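Long-range contact in putative amidohydrolase/peptidase (Burkholderia cenocepacia, PDB 4WJB), which probably hydrolyses carbon-nitrogen bonds other than peptide bonds, as a zinc-dependent enzyme of the peptidase M20 family: residues Glu29-Ile34 against Arg52-Leu57. Residues are numbered along the deposited sequence; the frame is centred on the assembly and turned at random.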
ATOM      1  N   GLU A  29     -18.709 -23.908  30.540  1.00 22.47           N
ATOM      2  CA  GLU A  29     -19.701 -22.853  30.741  1.00 24.90           C
ATOM      3  C   GLU A  29     -19.409 -22.064  32.020  1.00 24.48           C
ATOM      4  O   GLU A  29     -19.487 -20.837  32.034  1.00 23.21           O
ATOM      5  CB  GLU A  29     -21.115 -23.441  30.795  1.00 28.43           C
ATOM      6  CG  GLU A  29     -21.595 -24.055  29.483  1.00 31.82           C
ATOM      7  CD  GLU A  29     -21.845 -23.019  28.400  1.00 36.30           C
ATOM      8  OE1 GLU A  29     -22.852 -22.287  28.501  1.00 39.22           O
ATOM      9  OE2 GLU A  29     -21.035 -22.937  27.449  1.00 35.05           O
ATOM     10  N   ARG A  30     -19.059 -22.776  33.087  1.00 24.04           N
ATOM     11  CA  ARG A  30     -18.778 -22.151  34.378  1.00 25.65           C
ATOM     12  C   ARG A  30     -17.530 -21.271  34.327  1.00 24.43           C
ATOM     13  O   ARG A  30     -17.525 -20.142  34.824  1.00 23.82           O
ATOM     14  CB  ARG A  30     -18.625 -23.224  35.461  1.00 26.98           C
ATOM     15  CG  ARG A  30     -18.094 -22.710  36.793  1.00 28.73           C
ATOM     16  CD  ARG A  30     -19.064 -21.740  37.455  1.00 30.57           C
ATOM     17  NE  ARG A  30     -18.584 -21.329  38.772  1.00 31.26           N
ATOM     18  CZ  ARG A  30     -17.827 -20.257  38.995  1.00 31.43           C
ATOM     19  NH1 ARG A  30     -17.462 -19.477  37.985  1.00 29.43           N
ATOM     20  NH2 ARG A  30     -17.435 -19.962  40.228  1.00 31.53           N
ATOM     21  N   MET A  31     -16.471 -21.786  33.721  1.00 22.50           N
ATOM     22  CA  MET A  31     -15.227 -21.034  33.645  1.00 22.47           C
ATOM     23  C   MET A  31     -15.402 -19.808  32.747  1.00 23.93           C
ATOM     24  O   MET A  31     -14.797 -18.767  32.988  1.00 25.86           O
ATOM     25  CB  MET A  31     -14.093 -21.920  33.131  1.00 20.25           C
ATOM     26  CG  MET A  31     -12.722 -21.284  33.255  1.00 22.60           C
ATOM     27  SD  MET A  31     -12.162 -21.171  34.970  1.00 23.61           S
ATOM     28  CE  MET A  31     -11.729 -22.869  35.328  1.00 29.38           C
ATOM     29  N   ALA A  32     -16.258 -19.928  31.736  1.00 22.79           N
ATOM     30  CA  ALA A  32     -16.480 -18.843  30.779  1.00 23.27           C
ATOM     31  C   ALA A  32     -17.191 -17.653  31.421  1.00 23.75           C
ATOM     32  O   ALA A  32     -17.267 -16.577  30.838  1.00 23.71           O
ATOM     33  CB  ALA A  32     -17.274 -19.344  29.584  1.00 22.77           C
ATOM     34  N   GLN A  33     -17.711 -17.853  32.626  1.00 23.81           N
ATOM     35  CA  GLN A  33     -18.319 -16.761  33.373  1.00 26.50           C
ATOM     36  C   GLN A  33     -17.253 -15.779  33.854  1.00 24.87           C
ATOM     37  O   GLN A  33     -17.507 -14.578  33.984  1.00 27.77           O
ATOM     38  CB  GLN A  33     -19.106 -17.302  34.567  1.00 30.12           C
ATOM     39  CG  GLN A  33     -20.219 -18.263  34.194  1.00 33.84           C
ATOM     40  CD  GLN A  33     -20.868 -18.879  35.413  1.00 38.29           C
ATOM     41  OE1 GLN A  33     -20.512 -18.557  36.545  1.00 38.22           O
ATOM     42  NE2 GLN A  33     -21.822 -19.776  35.191  1.00 42.72           N
ATOM     43  N   ILE A  34     -16.062 -16.296  34.124  1.00 23.94           N
ATOM     44  CA  ILE A  34     -14.987 -15.479  34.670  1.00 25.75           C
ATOM     45  C   ILE A  34     -14.360 -14.629  33.567  1.00 26.19           C
ATOM     46  O   ILE A  34     -13.561 -15.113  32.762  1.00 23.41           O
ATOM     47  CB  ILE A  34     -13.920 -16.347  35.354  1.00 25.00           C
ATOM     48  CG1 ILE A  34     -14.581 -17.275  36.383  1.00 26.42           C
ATOM     49  CG2 ILE A  34     -12.870 -15.480  36.031  1.00 18.21           C
ATOM     50  CD1 ILE A  34     -13.610 -18.224  37.057  1.00 25.08           C
ATOM     51  N   ARG A  52      -6.578 -14.859  38.182  1.00 18.51           N
ATOM     52  CA  ARG A  52      -6.425 -15.428  39.519  1.00 20.27           C
ATOM     53  C   ARG A  52      -7.651 -16.246  39.927  1.00 19.84           C
ATOM     54  O   ARG A  52      -7.522 -17.351  40.462  1.00 18.89           O
ATOM     55  CB  ARG A  52      -6.175 -14.305  40.533  1.00 22.43           C
ATOM     56  CG  ARG A  52      -6.096 -14.742  41.995  1.00 27.11           C
ATOM     57  CD  ARG A  52      -6.395 -13.545  42.887  1.00 31.72           C
ATOM     58  NE  ARG A  52      -5.665 -13.564  44.148  1.00 35.78           N
ATOM     59  CZ  ARG A  52      -5.403 -12.475  44.868  1.00 39.24           C
ATOM     60  NH1 ARG A  52      -5.803 -11.280  44.439  1.00 40.32           N
ATOM     61  NH2 ARG A  52      -4.733 -12.577  46.012  1.00 39.67           N
ATOM     62  N   GLU A  53      -8.835 -15.694  39.680  1.00 19.28           N
ATOM     63  CA  GLU A  53     -10.076 -16.387  40.004  1.00 21.36           C
ATOM     64  C   GLU A  53     -10.171 -17.689  39.222  1.00 20.04           C
ATOM     65  O   GLU A  53     -10.570 -18.721  39.760  1.00 17.81           O
ATOM     66  CB  GLU A  53     -11.292 -15.505  39.713  1.00 23.36           C
ATOM     67  CG  GLU A  53     -12.611 -16.166  40.080  1.00 27.44           C
ATOM     68  CD  GLU A  53     -13.816 -15.305  39.757  1.00 33.15           C
ATOM     69  OE1 GLU A  53     -13.632 -14.157  39.292  1.00 35.35           O
ATOM     70  OE2 GLU A  53     -14.950 -15.781  39.976  1.00 32.45           O
ATOM     71  N   SER A  54      -9.786 -17.631  37.951  1.00 20.37           N
ATOM     72  CA  SER A  54      -9.783 -18.806  37.089  1.00 22.00           C
ATOM     73  C   SER A  54      -8.797 -19.861  37.588  1.00 19.40           C
ATOM     74  O   SER A  54      -9.097 -21.061  37.609  1.00 18.94           O
ATOM     75  CB  SER A  54      -9.440 -18.404  35.652  1.00 24.02           C
ATOM     76  OG  SER A  54      -9.399 -19.546  34.817  1.00 29.62           O
ATOM     77  N   ARG A  55      -7.614 -19.405  37.982  1.00 18.52           N
ATOM     78  CA  ARG A  55      -6.590 -20.295  38.524  1.00 19.66           C
ATOM     79  C   ARG A  55      -7.068 -20.950  39.823  1.00 16.85           C
ATOM     80  O   ARG A  55      -6.921 -22.158  40.016  1.00 16.32           O
ATOM     81  CB  ARG A  55      -5.289 -19.522  38.764  1.00 19.76           C
ATOM     82  CG  ARG A  55      -4.558 -19.102  37.487  1.00 20.88           C
ATOM     83  CD  ARG A  55      -3.582 -17.955  37.752  1.00 21.33           C
ATOM     84  NE  ARG A  55      -2.631 -17.800  36.654  1.00 21.42           N
ATOM     85  CZ  ARG A  55      -1.396 -18.285  36.672  1.00 22.05           C
ATOM     86  NH1 ARG A  55      -0.957 -18.949  37.738  1.00 21.18           N
ATOM     87  NH2 ARG A  55      -0.597 -18.111  35.629  1.00 21.62           N
ATOM     88  N   ASP A  56      -7.641 -20.143  40.707  1.00 15.96           N
ATOM     89  CA  ASP A  56      -8.132 -20.632  41.995  1.00 17.93           C
ATOM     90  C   ASP A  56      -9.210 -21.699  41.830  1.00 19.01           C
ATOM     91  O   ASP A  56      -9.266 -22.667  42.597  1.00 17.16           O
ATOM     92  CB  ASP A  56      -8.689 -19.483  42.839  1.00 20.27           C
ATOM     93  CG  ASP A  56      -7.604 -18.580  43.392  1.00 22.65           C
ATOM     94  OD1 ASP A  56      -6.418 -18.956  43.318  1.00 22.80           O
ATOM     95  OD2 ASP A  56      -7.945 -17.497  43.917  1.00 25.07           O
ATOM     96  N   LEU A  57     -10.078 -21.501  40.843  1.00 18.86           N
ATOM     97  CA  LEU A  57     -11.164 -22.441  40.579  1.00 18.30           C
ATOM     98  C   LEU A  57     -10.622 -23.767  40.052  1.00 20.16           C
ATOM     99  O   LEU A  57     -11.073 -24.836  40.460  1.00 19.22           O
ATOM    100  CB  LEU A  57     -12.164 -21.844  39.586  1.00 17.68           C
ATOM    101  CG  LEU A  57     -13.468 -22.618  39.400  1.00 18.41           C
ATOM    102  CD1 LEU A  57     -14.157 -22.773  40.741  1.00 20.63           C
ATOM    103  CD2 LEU A  57     -14.382 -21.896  38.421  1.00 19.15           C
TER
HETATM  104  O   HOH W   1     -17.364 -16.577  38.828  1.00 35.76           O
HETATM  105  O   HOH W   2     -14.972 -18.459  41.200  1.00 35.88           O
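Leu57 CD2 is the meeting point of three side chains from helix 21-31 and the type I turn that follows on from Met31. The Arg30 guanidinium lies across this methyl, which sits 3.8 Å from the guanidinium plane, over its centre. Ile34 CD1 lies 4.0 Å from Leu57 CD2, and Met31 SD 4.2 Å from Leu57 CD2. Ile34 also crosses Glu53 obliquely, its CG2 3.6 Å from Glu53 OE1 and its CD1 against CG. Deeper in, Met31 SD lies 3.2 Å from Ser54 OG, a close sulfur-oxygen approach. Arg30 bends at chi2 (65°), whereas Glu53 is extended beyond CG, and their charged ends, 4.9 Å apart from Arg30 NH2 to Glu53 OE2, are joined through water. One water accepts from NH2 and donates to OE2; another bridges NH1, weakly, to the same oxygen. The turn, with Ile34 N hydrogen-bonded to Met31 O at 3.0 Å, carries Ile34 toward helix 49-64. Trp61 of that helix touches Arg30 and Met31, while Ile109 and Leu113 of helix 109-124 also pack on Met31. The contact thus joins two N-terminal helices of the M20 fold by apolar packing beside water-bridged opposite charges, whose attraction the intervening waters probably soften.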